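Lectin (Pleurotus ostreatus, PDB 6T1D) binds galactose-containing sugars such as melibiose, using a calcium ion at each of two sites to hold the galactose. Local coordinates at residues G48-I53 and V123-A128; I62-G67 and Q109-L114; V216-F221 and N281-G286. All coordinates share one frame; numbering follows the deposited sequence.

Contact 1: residues G48-I53 and V123-A128; sequences GGSNII and VANSPA. With CA (calcium ion), chain S; GLA (alpha-D-galactopyranose), chain G.
Ser126 is held on two sides: the calcium and Val123 O grip its OG, and its backbone pairs with Asn51. Asn51 N donates to Ser126 O at 2.8 Å. The return bond, Ser126 N to Asn51 O, is longer at 3.3 Å. Together they make a single antiparallel bridge. Asn51 is set against two residues, Asn125 and Ser126, a G1 beta bulge. It overlaps the end of the type II turn from Val123 to Ser126.

Smaller contacts flank the bridge. Ser50 OG makes a weak hydrogen bond to Asn125 O. Ile53 CG1 lies over the Ala124 backbone and reaches Ala124 CB at 4.1 Å. Pro127 CA points its hydrogen at Gly49 O, 3.6 Å away.

With chi1 at 74°, Ser126 OG sits between the backbone N and the carbonyl carbon of its own residue. There it binds calcium at 2.4 Å and donates to Val123 O. Pro127 O binds the same ion at 2.6 Å. Galactose adds O3 and, at a longer 2.8 Å, O4. Asp80, Asp81 and Asn121 complete the protein ligands. Pro127 CD also packs on galactose C6.

The calcium probably polarises the Ser126 hydroxyl, strengthening its bond to Val123 O. The bridge to Asn51 ties the 48-53 loop to the residue that binds the calcium, which is consistent with a steadied site.

Contact 2: residues I62-G67 and Q109-L114; sequences ITAPCG and QPTWNL
The ends of two neighbouring antiparallel strands meet here, 54-63 as it finishes and 112-121 as it starts. In the hydrogen-bonded pair, Ile62 N donates to Asn113 O at 2.8 Å, and Asn113 N returns to Ile62 O at 3.0 Å. Thr63 and Trp112 form the next, non-hydrogen-bonded pair. Beyond the strand end, Ala64 N still donates to Thr111 O at 2.8 Å. The same oxygen takes a CA-H contact from Thr63 CA.

Thr63 and Trp112 stand next to each other on one face, their side chains running in the same direction. Thr63 OG1 comes obliquely to Trp112 CD1 at 3.4 Å, and Thr63 CG2 lies by Trp112 NE1. Both residues keep chi1 near -60°, which sets OG1 and the indole each beside its own backbone N. Thr111 CB sits over one face of the indole.

Asn113 points to the face of Ile62, its amide bonded to Gln109 before the strand: OD1 accepts from Gln109 N at 2.9 Å, and ND2 donates to Gln109 O at 3.0 Å. Asn88 ND2 also donates to OD1. This is antiparallel pairing at a strand end, in one sheet of what is probably an N-terminal beta sandwich.

Contact 3: residues V216-F221 and N281-G286; sequences VGSRAF and NATNGG. With CA (calcium ion), chain T; GLA (alpha-D-galactopyranose), chain H.
Four backbone hydrogen bonds join Gly217 and Arg219 to Asn284 and Ala282. Arg219 N donates to Ala282 O at 2.6 Å, and Ala282 N returns to Arg219 O. At the other pair, Asn284 N reaches Gly217 O at 2.8 Å in a bond that is almost straight, 174° at the hydrogen. Gly217 N donates to Asn284 O at 3.1 Å. CA-H contacts fill in between, among them Ser218 CA to Ala282 O.

The polar side chains meet on one face. Ser218 OG and Thr283 OG1 share a hydrogen bond of 2.6 Å, and either may be the donor. In both residues the hydroxyl is anti to the carbonyl carbon (chi1 -59° in Ser218, -50° in Thr283), which brings the two oxygens together. Asn281 OD1 lies against Ser218 CB.

These strands, 217-225 and 276-284, are neighbours in an antiparallel sheet of the C-terminal domain, and the second runs straight into a calcium site.

Apolar contact is modest. Phe221 CE1 meets Ala282 CB at 4.0 Å on the other face. Val216 CG2 packs against Gly286 CA.

Asn284 and Gly286 bind the calcium. Asn284 OD1 holds the ion at 2.5 Å and accepts from Gly286 N, an Asx turn. Its ND2 donates to Pro215 O and Gly287 O, which fixes the amide. Gly286 O binds the ion at 2.5 Å, and galactose uses O3 and O4. Asp242, Asp243 and Pro288 supply the remaining protein ligands.

How the contacts relate
Contacts 1 and 2 belong to the N-terminal half of the chain; contact 2 falls within the chain between the two segments of contact 1. Both involve the ends of strand 112-121: contact 2 lies at its start, and the 123-128 loop of contact 1 follows its finish. Their centres are about 35 Å apart, so contact 2 lies far from the sugar site. Contact 3 comes later and in a different sheet. Its centre is about 56 Å from that of contact 1 and about 43 Å from that of contact 2, across the centre of the chain. Contacts 1 and 3 each supply calcium ligands, giving one chain two widely separated galactose sites, consistent with multivalent lectin binding.

Contact 1: residues G48-I53 and V123-A128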
# COMPACT_ATOMS: atom_id res chain seq x y z
N GLY A 48 10.21 -0.45 -50.19
CA GLY A 48 8.96 -1.15 -50.41
C GLY A 48 9.06 -2.34 -51.33
O GLY A 48 8.02 -2.92 -51.68
N GLY A 49 10.26 -2.71 -51.78
CA GLY A 49 10.43 -3.87 -52.61
C GLY A 49 10.26 -5.15 -51.80
O GLY A 49 9.93 -5.14 -50.61
N SER A 50 10.49 -6.28 -52.48
CA SER A 50 10.32 -7.58 -51.85
C SER A 50 11.50 -7.92 -50.96
O SER A 50 12.66 -7.71 -51.33
CB SER A 50 10.12 -8.66 -52.92
OG SER A 50 8.89 -8.48 -53.61
N ASN A 51 11.20 -8.50 -49.79
CA ASN A 51 12.22 -8.96 -48.85
C ASN A 51 11.93 -10.40 -48.45
O ASN A 51 10.81 -10.90 -48.60
CB ASN A 51 12.28 -8.07 -47.61
CG ASN A 51 12.90 -6.71 -47.88
OD1 ASN A 51 12.24 -5.79 -48.35
ND2 ASN A 51 14.19 -6.57 -47.58
N ILE A 52 12.96 -11.06 -47.91
CA ILE A 52 12.87 -12.48 -47.60
C ILE A 52 12.19 -12.68 -46.25
O ILE A 52 12.05 -11.75 -45.45
CB ILE A 52 14.26 -13.12 -47.58
CG1 ILE A 52 15.13 -12.37 -46.58
CG2 ILE A 52 14.88 -13.11 -48.98
CD1 ILE A 52 16.47 -12.99 -46.34
N ILE A 53 11.75 -13.91 -46.01
CA ILE A 53 11.40 -14.30 -44.65
C ILE A 53 12.61 -14.07 -43.77
O ILE A 53 13.73 -14.48 -44.12
CB ILE A 53 10.95 -15.77 -44.59
CG1 ILE A 53 9.69 -16.02 -45.42
CG2 ILE A 53 10.78 -16.22 -43.14
CD1 ILE A 53 9.14 -17.41 -45.25
N VAL A 123 6.11 -13.70 -45.07
CA VAL A 123 5.71 -14.13 -46.40
C VAL A 123 6.89 -13.94 -47.32
O VAL A 123 7.42 -12.82 -47.44
CB VAL A 123 4.49 -13.35 -46.92
CG1 VAL A 123 4.19 -13.79 -48.34
CG2 VAL A 123 3.30 -13.55 -45.99
N ALA A 124 7.29 -15.01 -48.00
CA ALA A 124 8.46 -14.94 -48.85
C ALA A 124 8.22 -13.96 -49.98
O ALA A 124 7.10 -13.84 -50.49
CB ALA A 124 8.80 -16.32 -49.40
N ASN A 125 9.26 -13.21 -50.33
CA ASN A 125 9.25 -12.34 -51.50
C ASN A 125 8.13 -11.30 -51.39
O ASN A 125 7.43 -11.01 -52.37
CB ASN A 125 9.13 -13.19 -52.77
CG ASN A 125 9.54 -12.44 -54.00
OD1 ASN A 125 10.72 -12.19 -54.22
ND2 ASN A 125 8.56 -12.10 -54.84
N SER A 126 7.96 -10.75 -50.20
CA SER A 126 6.92 -9.78 -49.89
C SER A 126 7.51 -8.56 -49.22
O SER A 126 8.62 -8.61 -48.68
CB SER A 126 5.85 -10.41 -48.98
OG SER A 126 6.32 -10.56 -47.66
N PRO A 127 6.80 -7.44 -49.23
CA PRO A 127 7.26 -6.25 -48.51
C PRO A 127 7.39 -6.47 -47.01
O PRO A 127 6.80 -7.38 -46.42
CB PRO A 127 6.17 -5.21 -48.81
CG PRO A 127 5.64 -5.62 -50.12
CD PRO A 127 5.71 -7.12 -50.17
N ALA A 128 8.19 -5.60 -46.40
CA ALA A 128 8.49 -5.69 -44.98
C ALA A 128 8.68 -4.28 -44.43
O ALA A 128 9.17 -3.40 -45.14
CB ALA A 128 9.74 -6.53 -44.72
CA CA S . 5.46 -9.48 -45.75
C1 GLA G . 0.25 -9.65 -47.81
C2 GLA G . 1.26 -10.29 -46.85
C3 GLA G . 2.12 -9.28 -46.22
C4 GLA G . 2.77 -8.39 -47.21
C5 GLA G . 1.75 -7.77 -48.17
C6 GLA G . 2.50 -7.01 -49.25
O2 GLA G . 0.55 -11.01 -45.83
O3 GLA G . 3.18 -9.97 -45.42
O4 GLA G . 3.72 -9.16 -47.97
O5 GLA G . 0.89 -8.77 -48.80
O6 GLA G . 1.63 -6.76 -50.35

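Contact 2: residues I62-G67 and Q109-L114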
# COMPACT_ATOMS: atom_id res chain seq x y z
N ILE A 62 16.93 7.52 -26.86
CA ILE A 62 16.32 8.82 -26.63
C ILE A 62 16.90 9.43 -25.37
O ILE A 62 17.15 8.73 -24.38
CB ILE A 62 14.78 8.71 -26.58
CG1 ILE A 62 14.21 8.83 -28.00
CG2 ILE A 62 14.16 9.75 -25.64
CD1 ILE A 62 12.84 8.30 -28.14
N THR A 63 17.15 10.73 -25.43
CA THR A 63 17.76 11.48 -24.33
C THR A 63 16.87 12.67 -24.00
O THR A 63 16.42 13.39 -24.90
CB THR A 63 19.16 11.96 -24.70
OG1 THR A 63 19.96 10.82 -25.06
CG2 THR A 63 19.78 12.66 -23.50
N ALA A 64 16.62 12.87 -22.71
CA ALA A 64 15.78 13.99 -22.30
C ALA A 64 16.49 15.31 -22.60
O ALA A 64 17.70 15.43 -22.40
CB ALA A 64 15.46 13.90 -20.82
N PRO A 65 15.75 16.31 -23.07
CA PRO A 65 16.35 17.64 -23.25
C PRO A 65 16.81 18.18 -21.90
O PRO A 65 16.30 17.79 -20.85
CB PRO A 65 15.21 18.48 -23.82
CG PRO A 65 14.21 17.49 -24.36
CD PRO A 65 14.33 16.29 -23.47
N CYS A 66 17.80 19.07 -21.94
CA CYS A 66 18.30 19.63 -20.70
C CYS A 66 17.16 20.34 -19.97
O CYS A 66 16.42 21.11 -20.58
CB CYS A 66 19.46 20.61 -20.97
SG CYS A 66 21.08 19.86 -21.46
N GLY A 67 17.01 20.04 -18.68
CA GLY A 67 16.04 20.71 -17.86
C GLY A 67 14.78 19.93 -17.54
O GLY A 67 13.98 20.39 -16.72
N GLN A 109 12.54 6.01 -17.92
CA GLN A 109 13.62 6.46 -17.07
C GLN A 109 13.87 7.95 -17.29
O GLN A 109 13.54 8.49 -18.35
CB GLN A 109 14.89 5.67 -17.39
CG GLN A 109 14.87 4.22 -17.01
CD GLN A 109 15.99 3.43 -17.68
OE1 GLN A 109 16.82 4.00 -18.40
NE2 GLN A 109 16.04 2.13 -17.42
N PRO A 110 14.47 8.63 -16.32
CA PRO A 110 14.53 10.11 -16.39
C PRO A 110 15.23 10.66 -17.61
O PRO A 110 14.74 11.62 -18.22
CB PRO A 110 15.27 10.48 -15.10
CG PRO A 110 14.99 9.36 -14.17
CD PRO A 110 14.91 8.13 -15.01
N THR A 111 16.32 10.07 -18.01
CA THR A 111 17.10 10.77 -19.03
C THR A 111 17.39 9.93 -20.28
O THR A 111 17.25 10.44 -21.39
CB THR A 111 18.41 11.30 -18.40
OG1 THR A 111 18.97 10.31 -17.53
CG2 THR A 111 18.12 12.57 -17.59
N TRP A 112 17.77 8.67 -20.12
CA TRP A 112 18.06 7.82 -21.26
C TRP A 112 17.01 6.71 -21.38
O TRP A 112 16.56 6.15 -20.37
CB TRP A 112 19.48 7.26 -21.12
CG TRP A 112 20.52 8.36 -21.21
CD1 TRP A 112 20.96 8.98 -22.35
CD2 TRP A 112 21.18 9.03 -20.12
NE1 TRP A 112 21.88 9.96 -22.04
CE2 TRP A 112 22.03 10.01 -20.68
CE3 TRP A 112 21.16 8.87 -18.72
CZ2 TRP A 112 22.85 10.84 -19.90
CZ3 TRP A 112 21.97 9.70 -17.95
CH2 TRP A 112 22.80 10.67 -18.54
N ASN A 113 16.57 6.42 -22.60
CA ASN A 113 15.62 5.34 -22.84
C ASN A 113 15.91 4.68 -24.18
O ASN A 113 16.29 5.34 -25.15
CB ASN A 113 14.18 5.85 -22.81
CG ASN A 113 13.76 6.28 -21.43
OD1 ASN A 113 13.48 5.44 -20.56
ND2 ASN A 113 13.76 7.58 -21.20
N LEU A 114 15.72 3.36 -24.22
CA LEU A 114 16.02 2.54 -25.39
C LEU A 114 14.78 1.81 -25.85
O LEU A 114 14.20 1.02 -25.09
CB LEU A 114 17.11 1.52 -25.07
CG LEU A 114 17.18 0.41 -26.11
CD1 LEU A 114 17.94 0.86 -27.36
CD2 LEU A 114 17.81 -0.81 -25.51

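Contact 3: residues V216-F221 and N281-G286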
# COMPACT_ATOMS: atom_id res chain seq x y z
N VAL A 216 -33.15 10.02 -9.63
CA VAL A 216 -32.39 11.20 -10.02
C VAL A 216 -31.46 11.58 -8.89
O VAL A 216 -31.81 11.47 -7.71
CB VAL A 216 -33.34 12.37 -10.36
CG1 VAL A 216 -32.54 13.64 -10.66
CG2 VAL A 216 -34.24 12.00 -11.51
N GLY A 217 -30.24 11.97 -9.24
CA GLY A 217 -29.30 12.41 -8.24
C GLY A 217 -27.89 11.92 -8.47
O GLY A 217 -27.63 11.15 -9.41
N SER A 218 -26.97 12.30 -7.59
CA SER A 218 -25.56 12.01 -7.75
C SER A 218 -25.13 10.87 -6.84
O SER A 218 -25.75 10.60 -5.82
CB SER A 218 -24.72 13.25 -7.47
OG SER A 218 -25.11 14.29 -8.36
N ARG A 219 -24.10 10.15 -7.28
CA ARG A 219 -23.57 9.00 -6.55
C ARG A 219 -22.05 8.99 -6.65
O ARG A 219 -21.49 9.43 -7.66
CB ARG A 219 -24.15 7.67 -7.09
CG ARG A 219 -25.67 7.60 -7.11
CD ARG A 219 -26.21 7.56 -5.70
NE ARG A 219 -27.66 7.42 -5.63
CZ ARG A 219 -28.48 8.46 -5.64
NH1 ARG A 219 -27.96 9.67 -5.77
NH2 ARG A 219 -29.79 8.30 -5.55
N ALA A 220 -21.39 8.46 -5.62
CA ALA A 220 -19.94 8.44 -5.53
C ALA A 220 -19.42 7.01 -5.57
O ALA A 220 -20.07 6.08 -5.11
CB ALA A 220 -19.44 9.13 -4.26
N PHE A 221 -18.21 6.87 -6.12
CA PHE A 221 -17.54 5.60 -6.37
C PHE A 221 -16.05 5.75 -6.09
O PHE A 221 -15.44 6.73 -6.53
CB PHE A 221 -17.72 5.16 -7.84
CG PHE A 221 -19.16 5.08 -8.26
CD1 PHE A 221 -19.81 6.20 -8.74
CD2 PHE A 221 -19.87 3.89 -8.15
CE1 PHE A 221 -21.15 6.14 -9.10
CE2 PHE A 221 -21.20 3.83 -8.51
CZ PHE A 221 -21.84 4.95 -8.99
N ASN A 281 -17.78 11.10 -9.13
CA ASN A 281 -19.08 11.61 -8.73
C ASN A 281 -19.94 11.63 -9.99
O ASN A 281 -19.75 12.50 -10.85
CB ASN A 281 -18.98 12.97 -8.06
CG ASN A 281 -20.33 13.53 -7.68
OD1 ASN A 281 -21.35 12.87 -7.80
ND2 ASN A 281 -20.33 14.76 -7.18
N ALA A 282 -20.83 10.66 -10.10
CA ALA A 282 -21.71 10.52 -11.26
C ALA A 282 -23.11 10.95 -10.87
O ALA A 282 -23.55 10.75 -9.73
CB ALA A 282 -21.75 9.08 -11.75
N THR A 283 -23.82 11.57 -11.81
CA THR A 283 -25.18 12.03 -11.59
C THR A 283 -26.11 11.41 -12.62
O THR A 283 -25.76 11.30 -13.80
CB THR A 283 -25.28 13.56 -11.67
OG1 THR A 283 -24.28 14.15 -10.84
CG2 THR A 283 -26.64 14.01 -11.17
N ASN A 284 -27.30 11.02 -12.16
CA ASN A 284 -28.34 10.51 -13.05
C ASN A 284 -29.39 11.59 -13.26
O ASN A 284 -30.02 12.04 -12.30
CB ASN A 284 -28.99 9.25 -12.47
CG ASN A 284 -30.07 8.69 -13.37
OD1 ASN A 284 -29.98 8.76 -14.60
ND2 ASN A 284 -31.09 8.09 -12.77
N GLY A 285 -29.60 11.98 -14.51
CA GLY A 285 -30.64 12.95 -14.79
C GLY A 285 -32.02 12.35 -14.89
O GLY A 285 -33.01 13.09 -14.82
N GLY A 286 -32.12 11.05 -15.00
CA GLY A 286 -33.40 10.38 -15.06
C GLY A 286 -33.24 9.08 -15.81
O GLY A 286 -32.36 8.92 -16.66
CA CA T . -29.94 8.53 -17.14
C1 GLA H . -33.02 8.65 -21.32
C2 GLA H . -32.54 9.28 -20.00
C3 GLA H . -31.07 9.36 -19.94
C4 GLA H . -30.43 8.07 -20.21
C5 GLA H . -30.93 7.44 -21.52
C6 GLA H . -30.35 6.03 -21.64
O2 GLA H . -33.10 10.61 -19.89
O3 GLA H . -30.68 9.83 -18.57
O4 GLA H . -30.70 7.16 -19.12
O5 GLA H . -32.39 7.35 -21.57
O6 GLA H . -30.82 5.43 -22.83